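Local coordinates for sulfhydryl oxidase 1 (Homo sapiens, PDB 3LLK), which catalyses the FAD-dependent oxidation of thiols to disulfides, passing the electrons to molecular oxygen and giving hydrogen peroxide, at residues A22-I26 with F118-L122; Q40-L45 with H159-G163; I154-V158 with F171-A176. All coordinates share one frame; numbering follows the deposited sequence.

Contact 1. Residues A22-I26 with F118-L122; sequences ALHYI and FPCSL. With FAD (flavin-adenine dinucleotide), chain D.
Tyr25 and Phe118 stack at a buried crossing of two helices, 16-30 and 118-134, next to the FAD site. The segment axes run at 113° to each other. The ring pair is an offset stack, with centroids 4.2 Å apart and planes inclined by 26°. It is not symmetric. Tyr25 CD2 lies over the middle of the Phe118 ring and comes within 3.4 Å of Phe118 CD1. In return, the Phe118 methylene sits over the Tyr25 face, with Phe118 CB 4.1 Å from the centroid of the Tyr25 ring, a CH-pi contact. Phe118 has CG anti to its backbone N (chi1 178°), and this sends the ring across to helix 16-30. Ile26 meets the ring at its edge, where Ile26 CG1 is 3.8 Å from Phe118 CZ. The carbonyl oxygen of Ala22 lies at the same ring's edge. Ile26 CD1 also touches Leu122 CD1 at 4.0 Å.

The closest backbones are those of Ala22 and Ser121. Ala22 CB rests 3.4 Å from Ser121 OG. That hydroxyl is turned back on its own helix and donates to Phe118 O over 2.6 Å, in the carbonyl plane and on a lone pair. Leu122 N bonds to the same oxygen, so two donors grip it. This satisfies the serine hydroxyl inside an apolar interface.

Helix 118-134 turns another side to the cofactor. Cys120 CA lies 3.0 Å from FAD O1A, and Cys120 is disulfide-bonded to Cys108. The contact thus backs the first turn of a helix that borders the FAD pyrophosphate in the Erv-type sulfhydryl oxidase site.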
loop_
_atom_site.group_PDB
_atom_site.type_symbol
_atom_site.label_atom_id
_atom_site.label_comp_id
_atom_site.label_asym_id
_atom_site.label_seq_id
_atom_site.Cartn_x
_atom_site.Cartn_y
_atom_site.Cartn_z
ATOM N N ALA A 22 8.437 -2.253 2.527
ATOM C CA ALA A 22 7.156 -1.867 3.102
ATOM C C ALA A 22 6.696 -2.994 4.034
ATOM O O ALA A 22 6.341 -2.750 5.189
ATOM C CB ALA A 22 6.117 -1.628 1.985
ATOM N N LEU A 23 6.707 -4.229 3.538
ATOM C CA LEU A 23 6.319 -5.375 4.366
ATOM C C LEU A 23 7.163 -5.438 5.644
ATOM O O LEU A 23 6.646 -5.640 6.744
ATOM C CB LEU A 23 6.503 -6.691 3.598
ATOM C CG LEU A 23 5.596 -6.985 2.393
ATOM C CD1 LEU A 23 5.887 -8.395 1.890
ATOM C CD2 LEU A 23 4.135 -6.860 2.794
ATOM N N HIS A 24 8.469 -5.276 5.492
ATOM C CA HIS A 24 9.373 -5.324 6.639
ATOM C C HIS A 24 9.003 -4.269 7.692
ATOM O O HIS A 24 8.893 -4.561 8.883
ATOM C CB HIS A 24 10.808 -5.078 6.179
ATOM C CG HIS A 24 11.801 -5.048 7.299
ATOM N ND1 HIS A 24 12.109 -6.161 8.051
ATOM C CD2 HIS A 24 12.527 -4.031 7.819
ATOM C CE1 HIS A 24 12.984 -5.832 8.985
ATOM N NE2 HIS A 24 13.253 -4.544 8.866
ATOM N N TYR A 25 8.821 -3.042 7.229
ATOM C CA TYR A 25 8.490 -1.922 8.094
ATOM C C TYR A 25 7.147 -2.133 8.786
ATOM O O TYR A 25 6.980 -1.818 9.962
ATOM C CB TYR A 25 8.459 -0.639 7.267
ATOM C CG TYR A 25 8.583 0.614 8.083
ATOM C CD1 TYR A 25 9.829 1.187 8.324
ATOM C CD2 TYR A 25 7.456 1.232 8.622
ATOM C CE1 TYR A 25 9.950 2.347 9.081
ATOM C CE2 TYR A 25 7.570 2.396 9.383
ATOM C CZ TYR A 25 8.817 2.944 9.605
ATOM O OH TYR A 25 8.940 4.092 10.345
ATOM N N ILE A 26 6.187 -2.669 8.050
ATOM C CA ILE A 26 4.869 -2.930 8.608
ATOM C C ILE A 26 4.937 -3.912 9.777
ATOM O O ILE A 26 4.486 -3.613 10.888
ATOM C CB ILE A 26 3.909 -3.501 7.520
ATOM C CG1 ILE A 26 3.488 -2.381 6.568
ATOM C CG2 ILE A 26 2.705 -4.153 8.165
ATOM C CD1 ILE A 26 2.830 -2.857 5.272
ATOM N N PHE A 118 8.847 5.155 3.758
ATOM C CA PHE A 118 7.762 4.231 4.036
ATOM C C PHE A 118 6.389 4.669 3.520
ATOM O O PHE A 118 5.703 3.880 2.891
ATOM C CB PHE A 118 7.667 3.939 5.542
ATOM C CG PHE A 118 6.533 3.023 5.905
ATOM C CD1 PHE A 118 6.506 1.706 5.436
ATOM C CD2 PHE A 118 5.475 3.480 6.683
ATOM C CE1 PHE A 118 5.440 0.861 5.736
ATOM C CE2 PHE A 118 4.400 2.646 6.989
ATOM C CZ PHE A 118 4.382 1.332 6.515
ATOM N N PRO A 119 5.969 5.922 3.802
ATOM C CA PRO A 119 4.663 6.417 3.345
ATOM C C PRO A 119 4.496 6.210 1.842
ATOM O O PRO A 119 3.430 5.826 1.367
ATOM C CB PRO A 119 4.696 7.895 3.739
ATOM C CG PRO A 119 5.523 7.881 4.993
ATOM C CD PRO A 119 6.655 6.941 4.617
ATOM N N CYS A 120 5.567 6.457 1.104
ATOM C CA CYS A 120 5.565 6.277 -0.343
ATOM C C CYS A 120 5.376 4.795 -0.655
ATOM O O CYS A 120 4.541 4.425 -1.481
ATOM C CB CYS A 120 6.887 6.779 -0.917
ATOM S SG CYS A 120 7.317 6.355 -2.640
ATOM N N SER A 121 6.129 3.945 0.034
ATOM C CA SER A 121 6.042 2.514 -0.199
ATOM C C SER A 121 4.686 1.944 0.172
ATOM O O SER A 121 4.256 0.958 -0.409
ATOM C CB SER A 121 7.131 1.769 0.577
ATOM O OG SER A 121 6.813 1.670 1.948
ATOM N N LEU A 122 4.014 2.566 1.137
ATOM C CA LEU A 122 2.706 2.086 1.566
ATOM C C LEU A 122 1.659 2.358 0.484
ATOM O O LEU A 122 0.833 1.492 0.191
ATOM C CB LEU A 122 2.304 2.740 2.890
ATOM C CG LEU A 122 1.121 2.067 3.590
ATOM C CD1 LEU A 122 1.438 0.588 3.822
ATOM C CD2 LEU A 122 0.839 2.783 4.909
HETATM P PA FAD D . 3.548 9.295 -2.648
HETATM O O1A FAD D . 3.968 8.534 -1.439
HETATM O O2A FAD D . 2.364 10.196 -2.672
HETATM O O5B FAD D . 3.400 8.333 -3.878
HETATM C C5B FAD D . 4.031 7.059 -4.023
HETATM C C4B FAD D . 4.187 6.950 -5.518
HETATM O O4B FAD D . 2.955 6.332 -5.980
HETATM C C3B FAD D . 4.682 8.026 -6.509
HETATM O O3B FAD D . 6.096 8.207 -6.584
HETATM C C2B FAD D . 3.996 7.586 -7.722
HETATM O O2B FAD D . 4.689 6.662 -8.502
HETATM C C1B FAD D . 2.689 6.926 -7.254
HETATM N N9A FAD D . 1.492 7.703 -7.175
HETATM C C8A FAD D . 1.252 9.088 -6.970
HETATM N N7A FAD D . 0.016 9.465 -6.993
HETATM C C5A FAD D . -0.644 8.269 -7.242
HETATM C C6A FAD D . -2.018 8.022 -7.427
HETATM N N6A FAD D . -2.949 8.985 -7.409
HETATM N N1A FAD D . -2.459 6.740 -7.693
HETATM C C2A FAD D . -1.614 5.685 -7.860
HETATM N N3A FAD D . -0.243 5.922 -7.680
HETATM C C4A FAD D . 0.186 7.250 -7.367
HETATM N N1 FAD D . 1.224 13.171 4.522
HETATM C C2 FAD D . 0.980 14.422 5.047
HETATM O O2 FAD D . 1.960 15.176 5.170
HETATM N N3 FAD D . -0.372 14.594 5.318
HETATM C C4 FAD D . -1.432 13.675 5.122
HETATM O O4 FAD D . -2.619 13.983 5.471
HETATM C C4X FAD D . -1.082 12.449 4.593
HETATM N N5 FAD D . -2.060 11.412 4.454
HETATM C C5X FAD D . -1.756 10.091 4.028
HETATM C C6 FAD D . -2.786 9.131 4.045
HETATM C C7 FAD D . -2.481 7.816 3.595
HETATM C C7M FAD D . -3.647 6.828 3.644
HETATM C C8 FAD D . -1.174 7.471 3.135
HETATM C C8M FAD D . -0.664 6.153 2.588
HETATM C C9 FAD D . -0.172 8.440 3.167
HETATM C C9A FAD D . -0.362 9.764 3.643
HETATM N N10 FAD D . 0.530 10.950 3.751
HETATM C C10 FAD D . 0.290 12.191 4.280
HETATM C "C1'" FAD D . 1.800 10.814 3.111
HETATM C "C2'" FAD D . 1.928 11.221 1.675
HETATM O "O2'" FAD D . 0.736 10.858 0.933
HETATM C "C3'" FAD D . 3.105 10.716 0.898
HETATM O "O3'" FAD D . 3.167 9.298 0.976
HETATM C "C4'" FAD D . 4.483 11.316 1.125
HETATM O "O4'" FAD D . 4.398 12.764 1.277
HETATM C "C5'" FAD D . 5.560 10.950 0.197
HETATM O "O5'" FAD D . 5.205 11.485 -1.081
HETATM P P FAD D . 5.838 11.058 -2.432
HETATM O O1P FAD D . 5.943 12.323 -3.160
HETATM O O2P FAD D . 7.111 10.309 -2.271
HETATM O O3P FAD D . 4.814 10.087 -3.209
#

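Contact 2. Residues Q40-L45 with H159-G163. With FAD (flavin-adenine dinucleotide), chain D.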
loop_
_atom_site.group_PDB
_atom_site.type_symbol
_atom_site.label_atom_id
_atom_site.label_comp_id
_atom_site.label_asym_id
_atom_site.label_seq_id
_atom_site.Cartn_x
_atom_site.Cartn_y
_atom_site.Cartn_z
ATOM N N GLN A 40 -10.363 -5.139 17.585
ATOM C CA GLN A 40 -10.441 -4.840 16.164
ATOM C C GLN A 40 -9.085 -4.604 15.510
ATOM O O GLN A 40 -8.942 -4.771 14.300
ATOM C CB GLN A 40 -11.350 -3.633 15.940
ATOM C CG GLN A 40 -12.804 -3.955 16.195
ATOM C CD GLN A 40 -13.214 -5.256 15.526
ATOM O OE1 GLN A 40 -13.315 -5.338 14.298
ATOM N NE2 GLN A 40 -13.434 -6.291 16.336
ATOM N N ARG A 41 -8.097 -4.195 16.297
ATOM C CA ARG A 41 -6.765 -3.990 15.745
ATOM C C ARG A 41 -6.223 -5.340 15.267
ATOM O O ARG A 41 -5.639 -5.439 14.182
ATOM C CB ARG A 41 -5.820 -3.391 16.794
ATOM C CG ARG A 41 -4.357 -3.475 16.401
ATOM C CD ARG A 41 -3.475 -2.511 17.191
ATOM N NE ARG A 41 -3.799 -1.116 16.920
ATOM C CZ ARG A 41 -4.541 -0.349 17.716
ATOM N NH1 ARG A 41 -5.041 -0.840 18.843
ATOM N NH2 ARG A 41 -4.769 0.917 17.392
ATOM N N LEU A 42 -6.413 -6.373 16.084
ATOM C CA LEU A 42 -5.952 -7.706 15.727
ATOM C C LEU A 42 -6.746 -8.212 14.529
ATOM O O LEU A 42 -6.187 -8.842 13.638
ATOM C CB LEU A 42 -6.095 -8.672 16.909
ATOM C CG LEU A 42 -5.765 -10.144 16.610
ATOM C CD1 LEU A 42 -4.359 -10.268 16.030
ATOM C CD2 LEU A 42 -5.901 -10.972 17.888
ATOM N N VAL A 43 -8.046 -7.933 14.504
ATOM C CA VAL A 43 -8.876 -8.355 13.378
ATOM C C VAL A 43 -8.356 -7.667 12.103
ATOM O O VAL A 43 -8.213 -8.298 11.058
ATOM C CB VAL A 43 -10.364 -7.963 13.593
ATOM C CG1 VAL A 43 -11.205 -8.369 12.363
ATOM C CG2 VAL A 43 -10.906 -8.647 14.852
ATOM N N ALA A 44 -8.066 -6.375 12.207
ATOM C CA ALA A 44 -7.564 -5.613 11.070
ATOM C C ALA A 44 -6.242 -6.202 10.572
ATOM O O ALA A 44 -6.020 -6.312 9.365
ATOM C CB ALA A 44 -7.386 -4.135 11.462
ATOM N N LEU A 45 -5.371 -6.591 11.504
ATOM C CA LEU A 45 -4.082 -7.173 11.149
ATOM C C LEU A 45 -4.275 -8.486 10.393
ATOM O O LEU A 45 -3.621 -8.726 9.378
ATOM C CB LEU A 45 -3.241 -7.423 12.401
ATOM C CG LEU A 45 -1.910 -8.157 12.214
ATOM C CD1 LEU A 45 -1.073 -7.470 11.148
ATOM C CD2 LEU A 45 -1.148 -8.179 13.528
ATOM N N HIS A 159 -6.264 2.759 9.675
ATOM C CA HIS A 159 -6.872 3.166 10.936
ATOM C C HIS A 159 -6.131 2.641 12.168
ATOM O O HIS A 159 -5.742 3.411 13.048
ATOM C CB HIS A 159 -8.326 2.686 10.994
ATOM C CG HIS A 159 -9.073 3.163 12.204
ATOM N ND1 HIS A 159 -10.219 2.548 12.662
ATOM C CD2 HIS A 159 -8.845 4.204 13.041
ATOM C CE1 HIS A 159 -10.663 3.187 13.729
ATOM N NE2 HIS A 159 -9.849 4.196 13.982
ATOM N N TYR A 160 -5.927 1.331 12.217
ATOM C CA TYR A 160 -5.289 0.705 13.372
ATOM C C TYR A 160 -3.765 0.615 13.469
ATOM O O TYR A 160 -3.241 0.354 14.553
ATOM C CB TYR A 160 -5.880 -0.686 13.562
ATOM C CG TYR A 160 -7.323 -0.658 14.020
ATOM C CD1 TYR A 160 -7.663 -0.166 15.285
ATOM C CD2 TYR A 160 -8.352 -1.087 13.178
ATOM C CE1 TYR A 160 -8.989 -0.098 15.699
ATOM C CE2 TYR A 160 -9.693 -1.023 13.589
ATOM C CZ TYR A 160 -9.998 -0.524 14.849
ATOM O OH TYR A 160 -11.312 -0.423 15.248
ATOM N N PHE A 161 -3.044 0.824 12.371
ATOM C CA PHE A 161 -1.586 0.706 12.443
ATOM C C PHE A 161 -0.733 1.799 11.823
ATOM O O PHE A 161 0.423 1.966 12.205
ATOM C CB PHE A 161 -1.132 -0.622 11.823
ATOM C CG PHE A 161 -1.520 -1.834 12.608
ATOM C CD1 PHE A 161 -2.655 -2.556 12.279
ATOM C CD2 PHE A 161 -0.728 -2.275 13.665
ATOM C CE1 PHE A 161 -2.995 -3.710 12.992
ATOM C CE2 PHE A 161 -1.058 -3.417 14.381
ATOM C CZ PHE A 161 -2.193 -4.140 14.045
ATOM N N PHE A 162 -1.270 2.535 10.863
ATOM C CA PHE A 162 -0.462 3.540 10.198
ATOM C C PHE A 162 0.073 4.639 11.104
ATOM O O PHE A 162 -0.688 5.386 11.717
ATOM C CB PHE A 162 -1.226 4.146 9.019
ATOM C CG PHE A 162 -0.371 4.992 8.120
ATOM C CD1 PHE A 162 0.978 4.691 7.938
ATOM C CD2 PHE A 162 -0.908 6.077 7.447
ATOM C CE1 PHE A 162 1.773 5.454 7.110
ATOM C CE2 PHE A 162 -0.116 6.851 6.609
ATOM C CZ PHE A 162 1.229 6.540 6.442
ATOM N N GLY A 163 1.402 4.719 11.160
ATOM C CA GLY A 163 2.096 5.692 11.984
ATOM C C GLY A 163 1.505 7.086 12.005
ATOM O O GLY A 163 0.551 7.345 12.738
HETATM P PA FAD D . 3.548 9.295 -2.648
HETATM O O1A FAD D . 3.968 8.534 -1.439
HETATM O O2A FAD D . 2.364 10.196 -2.672
HETATM O O5B FAD D . 3.400 8.333 -3.878
HETATM C C5B FAD D . 4.031 7.059 -4.023
HETATM C C4B FAD D . 4.187 6.950 -5.518
HETATM O O4B FAD D . 2.955 6.332 -5.980
HETATM C C3B FAD D . 4.682 8.026 -6.509
HETATM O O3B FAD D . 6.096 8.207 -6.584
HETATM C C2B FAD D . 3.996 7.586 -7.722
HETATM O O2B FAD D . 4.689 6.662 -8.502
HETATM C C1B FAD D . 2.689 6.926 -7.254
HETATM N N9A FAD D . 1.492 7.703 -7.175
HETATM C C8A FAD D . 1.252 9.088 -6.970
HETATM N N7A FAD D . 0.016 9.465 -6.993
HETATM C C5A FAD D . -0.644 8.269 -7.242
HETATM C C6A FAD D . -2.018 8.022 -7.427
HETATM N N6A FAD D . -2.949 8.985 -7.409
HETATM N N1A FAD D . -2.459 6.740 -7.693
HETATM C C2A FAD D . -1.614 5.685 -7.860
HETATM N N3A FAD D . -0.243 5.922 -7.680
HETATM C C4A FAD D . 0.186 7.250 -7.367
HETATM N N1 FAD D . 1.224 13.171 4.522
HETATM C C2 FAD D . 0.980 14.422 5.047
HETATM O O2 FAD D . 1.960 15.176 5.170
HETATM N N3 FAD D . -0.372 14.594 5.318
HETATM C C4 FAD D . -1.432 13.675 5.122
HETATM O O4 FAD D . -2.619 13.983 5.471
HETATM C C4X FAD D . -1.082 12.449 4.593
HETATM N N5 FAD D . -2.060 11.412 4.454
HETATM C C5X FAD D . -1.756 10.091 4.028
HETATM C C6 FAD D . -2.786 9.131 4.045
HETATM C C7 FAD D . -2.481 7.816 3.595
HETATM C C7M FAD D . -3.647 6.828 3.644
HETATM C C8 FAD D . -1.174 7.471 3.135
HETATM C C8M FAD D . -0.664 6.153 2.588
HETATM C C9 FAD D . -0.172 8.440 3.167
HETATM C C9A FAD D . -0.362 9.764 3.643
HETATM N N10 FAD D . 0.530 10.950 3.751
HETATM C C10 FAD D . 0.290 12.191 4.280
HETATM C "C1'" FAD D . 1.800 10.814 3.111
HETATM C "C2'" FAD D . 1.928 11.221 1.675
HETATM O "O2'" FAD D . 0.736 10.858 0.933
HETATM C "C3'" FAD D . 3.105 10.716 0.898
HETATM O "O3'" FAD D . 3.167 9.298 0.976
HETATM C "C4'" FAD D . 4.483 11.316 1.125
HETATM O "O4'" FAD D . 4.398 12.764 1.277
HETATM C "C5'" FAD D . 5.560 10.950 0.197
HETATM O "O5'" FAD D . 5.205 11.485 -1.081
HETATM P P FAD D . 5.838 11.058 -2.432
HETATM O O1P FAD D . 5.943 12.323 -3.160
HETATM O O2P FAD D . 7.111 10.309 -2.271
HETATM O O3P FAD D . 4.814 10.087 -3.209
HETATM O O HOH W 1 -4.407 3.723 15.459
#
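Hydrogen bonds from Arg41 to the backbone of Tyr160 carry the polar part of this contact. Arg41 approaches side-on and uses two nitrogens on one oxygen. Arg41 NE reaches Tyr160 O over 2.8 Å and is nearly straight, with an N-H...O angle of 163°. Arg41 NH2 reaches Tyr160 O over 3.3 Å, and its bond is more bent. The oxygen lies close to the guanidinium plane, while both donors tilt by about 20° from the carbonyl plane. A bend at chi3 (-65°) swings the guanidinium round to this oxygen. A water accepts weakly from Arg41 NH2 and donates to His159 O.

Arg41 also meets aromatic rings. The guanidinium is almost perpendicular to both nearby rings. One of its faces looks onto the rim of Tyr160, at CD1. The group stands edge-on over the Phe161 face, so far off that cation-pi attraction is at most weak. Phe34 offers Arg41 a further cation-pi partner. Arg41 CA lies over the face of the Tyr160 ring, 4.1 Å from the centroid of that ring, a CH-pi contact.

Van der Waals contacts complete the interface. Arg41 CG presses on Phe161 CZ at 3.3 Å, which is tight. Ala44 CB meets Tyr160 CD2 at 3.6 Å, and Leu45 CB meets Phe161 CE1 at 3.8 Å. Gln40 CB lies against Tyr160 OH, 3.3 Å away.

Just beyond, Phe162 CE2 comes within 3.7 Å of FAD C8. The contact joins helix 39-55 to the end of helix 150-161, from which the chain runs on to the flavin pocket of the Erv-type fold.

Contact 3. Residues I154-V158 with F171-A176; sequences IRGYV and FEQMAA. With FAD (flavin-adenine dinucleotide), chain D.
Ile154 opens the contact with its CG2 methyl, 4.2 Å from Phe171 CZ. Arg155 follows and does most of the work. Its CA approaches the Phe171 ring, and its fully extended side chain, with CG anti to the backbone N (chi1 -176°), reaches across to helix 165-179. It lodges there as a knob among Phe171, Glu172, Ala175 and Ala176. A salt bridge joins it to Glu172. Arg155 NE donates to Glu172 OE1 over 2.8 Å, nearly straight and on the syn lone pair. Arg155 NH2 meets the other carboxylate oxygen, though the very short modelled distance is doubtful. The two flat groups are nearly coplanar, and Ala175 CB covers one guanidinium face, 3.4 Å from Arg155 NE. One turn on, Val158 CG1 packs on Phe171 CD1 at 3.8 Å, with CG2 over the ring face. The two helix segments run roughly antiparallel, at 146°. Ile154 and Val158 also touch Phe126 of helix 118-134, while Phe171, a flavin-pocket residue, touches Leu192 of helix 185-203.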
loop_
_atom_site.group_PDB
_atom_site.type_symbol
_atom_site.label_atom_id
_atom_site.label_comp_id
_atom_site.label_asym_id
_atom_site.label_seq_id
_atom_site.Cartn_x
_atom_site.Cartn_y
_atom_site.Cartn_z
ATOM N N ILE A 154 -7.446 -2.510 3.719
ATOM C CA ILE A 154 -6.495 -1.406 3.649
ATOM C C ILE A 154 -6.955 -0.300 4.588
ATOM O O ILE A 154 -6.147 0.298 5.304
ATOM C CB ILE A 154 -6.387 -0.830 2.212
ATOM C CG1 ILE A 154 -5.563 -1.782 1.337
ATOM C CG2 ILE A 154 -5.745 0.569 2.243
ATOM C CD1 ILE A 154 -5.551 -1.401 -0.122
ATOM N N ARG A 155 -8.256 -0.018 4.583
ATOM C CA ARG A 155 -8.782 1.020 5.465
ATOM C C ARG A 155 -8.514 0.570 6.897
ATOM O O ARG A 155 -8.077 1.349 7.735
ATOM C CB ARG A 155 -10.290 1.204 5.244
ATOM C CG ARG A 155 -10.893 2.349 6.060
ATOM C CD ARG A 155 -12.403 2.404 5.905
ATOM N NE ARG A 155 -13.012 3.470 6.701
ATOM C CZ ARG A 155 -14.321 3.702 6.737
ATOM N NH1 ARG A 155 -15.154 2.945 6.025
ATOM N NH2 ARG A 155 -14.802 4.684 7.483
ATOM N N GLY A 156 -8.763 -0.706 7.157
ATOM C CA GLY A 156 -8.536 -1.241 8.483
ATOM C C GLY A 156 -7.096 -1.058 8.921
ATOM O O GLY A 156 -6.839 -0.692 10.072
ATOM N N TYR A 157 -6.153 -1.302 8.011
ATOM C CA TYR A 157 -4.740 -1.165 8.347
ATOM C C TYR A 157 -4.369 0.275 8.663
ATOM O O TYR A 157 -3.676 0.551 9.635
ATOM C CB TYR A 157 -3.829 -1.650 7.208
ATOM C CG TYR A 157 -2.361 -1.527 7.585
ATOM C CD1 TYR A 157 -1.733 -2.516 8.343
ATOM C CD2 TYR A 157 -1.641 -0.371 7.291
ATOM C CE1 TYR A 157 -0.425 -2.353 8.810
ATOM C CE2 TYR A 157 -0.336 -0.199 7.754
ATOM C CZ TYR A 157 0.264 -1.194 8.516
ATOM O OH TYR A 157 1.539 -1.011 9.011
ATOM N N VAL A 158 -4.808 1.192 7.811
ATOM C CA VAL A 158 -4.520 2.606 8.001
ATOM C C VAL A 158 -5.018 3.089 9.367
ATOM O O VAL A 158 -4.285 3.727 10.127
ATOM C CB VAL A 158 -5.180 3.435 6.874
ATOM C CG1 VAL A 158 -5.096 4.920 7.181
ATOM C CG2 VAL A 158 -4.477 3.119 5.535
ATOM N N PHE A 171 -6.975 10.107 5.280
ATOM C CA PHE A 171 -7.424 8.951 4.511
ATOM C C PHE A 171 -8.800 8.471 4.966
ATOM O O PHE A 171 -9.657 8.134 4.144
ATOM C CB PHE A 171 -6.402 7.810 4.628
ATOM C CG PHE A 171 -6.759 6.592 3.823
ATOM C CD1 PHE A 171 -7.583 5.606 4.355
ATOM C CD2 PHE A 171 -6.289 6.442 2.520
ATOM C CE1 PHE A 171 -7.933 4.489 3.605
ATOM C CE2 PHE A 171 -6.635 5.331 1.760
ATOM C CZ PHE A 171 -7.460 4.350 2.304
ATOM N N GLU A 172 -9.015 8.441 6.274
ATOM C CA GLU A 172 -10.297 7.994 6.812
ATOM C C GLU A 172 -11.412 8.979 6.445
ATOM O O GLU A 172 -12.577 8.595 6.305
ATOM C CB GLU A 172 -10.194 7.848 8.335
ATOM C CG GLU A 172 -11.497 7.520 9.048
ATOM C CD GLU A 172 -12.125 6.223 8.581
ATOM O OE1 GLU A 172 -11.434 5.411 7.929
ATOM O OE2 GLU A 172 -13.317 6.007 8.882
ATOM N N GLN A 173 -11.047 10.247 6.284
ATOM C CA GLN A 173 -12.025 11.270 5.937
ATOM C C GLN A 173 -12.648 10.926 4.588
ATOM O O GLN A 173 -13.861 11.053 4.395
ATOM C CB GLN A 173 -11.350 12.649 5.879
ATOM C CG GLN A 173 -10.691 13.057 7.196
ATOM C CD GLN A 173 -9.752 14.251 7.062
ATOM O OE1 GLN A 173 -9.131 14.454 6.018
ATOM N NE2 GLN A 173 -9.625 15.027 8.133
ATOM N N MET A 174 -11.807 10.467 3.667
ATOM C CA MET A 174 -12.258 10.111 2.336
ATOM C C MET A 174 -13.102 8.838 2.347
ATOM O O MET A 174 -14.173 8.794 1.741
ATOM C CB MET A 174 -11.049 9.949 1.401
ATOM C CG MET A 174 -10.108 11.164 1.375
ATOM S SD MET A 174 -8.908 11.187 0.015
ATOM C CE MET A 174 -7.590 10.122 0.666
ATOM N N ALA A 175 -12.629 7.814 3.051
ATOM C CA ALA A 175 -13.336 6.537 3.121
ATOM C C ALA A 175 -14.812 6.661 3.501
ATOM O O ALA A 175 -15.692 6.250 2.744
ATOM C CB ALA A 175 -12.625 5.601 4.095
ATOM N N ALA A 176 -15.082 7.228 4.671
ATOM C CA ALA A 176 -16.460 7.384 5.143
ATOM C C ALA A 176 -17.269 8.275 4.210
ATOM O O ALA A 176 -18.488 8.130 4.084
ATOM C CB ALA A 176 -16.468 7.964 6.557
HETATM P PA FAD D . 3.548 9.295 -2.648
HETATM O O1A FAD D . 3.968 8.534 -1.439
HETATM O O2A FAD D . 2.364 10.196 -2.672
HETATM O O5B FAD D . 3.400 8.333 -3.878
HETATM C C5B FAD D . 4.031 7.059 -4.023
HETATM C C4B FAD D . 4.187 6.950 -5.518
HETATM O O4B FAD D . 2.955 6.332 -5.980
HETATM C C3B FAD D . 4.682 8.026 -6.509
HETATM O O3B FAD D . 6.096 8.207 -6.584
HETATM C C2B FAD D . 3.996 7.586 -7.722
HETATM O O2B FAD D . 4.689 6.662 -8.502
HETATM C C1B FAD D . 2.689 6.926 -7.254
HETATM N N9A FAD D . 1.492 7.703 -7.175
HETATM C C8A FAD D . 1.252 9.088 -6.970
HETATM N N7A FAD D . 0.016 9.465 -6.993
HETATM C C5A FAD D . -0.644 8.269 -7.242
HETATM C C6A FAD D . -2.018 8.022 -7.427
HETATM N N6A FAD D . -2.949 8.985 -7.409
HETATM N N1A FAD D . -2.459 6.740 -7.693
HETATM C C2A FAD D . -1.614 5.685 -7.860
HETATM N N3A FAD D . -0.243 5.922 -7.680
HETATM C C4A FAD D . 0.186 7.250 -7.367
HETATM N N1 FAD D . 1.224 13.171 4.522
HETATM C C2 FAD D . 0.980 14.422 5.047
HETATM O O2 FAD D . 1.960 15.176 5.170
HETATM N N3 FAD D . -0.372 14.594 5.318
HETATM C C4 FAD D . -1.432 13.675 5.122
HETATM O O4 FAD D . -2.619 13.983 5.471
HETATM C C4X FAD D . -1.082 12.449 4.593
HETATM N N5 FAD D . -2.060 11.412 4.454
HETATM C C5X FAD D . -1.756 10.091 4.028
HETATM C C6 FAD D . -2.786 9.131 4.045
HETATM C C7 FAD D . -2.481 7.816 3.595
HETATM C C7M FAD D . -3.647 6.828 3.644
HETATM C C8 FAD D . -1.174 7.471 3.135
HETATM C C8M FAD D . -0.664 6.153 2.588
HETATM C C9 FAD D . -0.172 8.440 3.167
HETATM C C9A FAD D . -0.362 9.764 3.643
HETATM N N10 FAD D . 0.530 10.950 3.751
HETATM C C10 FAD D . 0.290 12.191 4.280
HETATM C "C1'" FAD D . 1.800 10.814 3.111
HETATM C "C2'" FAD D . 1.928 11.221 1.675
HETATM O "O2'" FAD D . 0.736 10.858 0.933
HETATM C "C3'" FAD D . 3.105 10.716 0.898
HETATM O "O3'" FAD D . 3.167 9.298 0.976
HETATM C "C4'" FAD D . 4.483 11.316 1.125
HETATM O "O4'" FAD D . 4.398 12.764 1.277
HETATM C "C5'" FAD D . 5.560 10.950 0.197
HETATM O "O5'" FAD D . 5.205 11.485 -1.081
HETATM P P FAD D . 5.838 11.058 -2.432
HETATM O O1P FAD D . 5.943 12.323 -3.160
HETATM O O2P FAD D . 7.111 10.309 -2.271
HETATM O O3P FAD D . 4.814 10.087 -3.209
#

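From the N terminus, helix 16-30 gives the first half of contact 1 and helix 39-55 the first half of contact 2. Contact 1 closes first, over 91 residues, when the chain enters helix 118-134. Contact 2 spans 113 residues and closes at 159-163, so the two cross. Contact 3 opens at 154-158, just before contact 2 closes, and shuts a short 12-residue connection; it crosses contact 2 and follows contact 1 in series. Phe162 packs on Phe118 and Leu122, and Tyr157 on Ile26, joining the three sites. Contacts 1 and 2 tie the N-terminal helices to the Erv-type helices, consistent with a pseudo-dimer of oxidase domains; contact 3 lies within the Erv-type half.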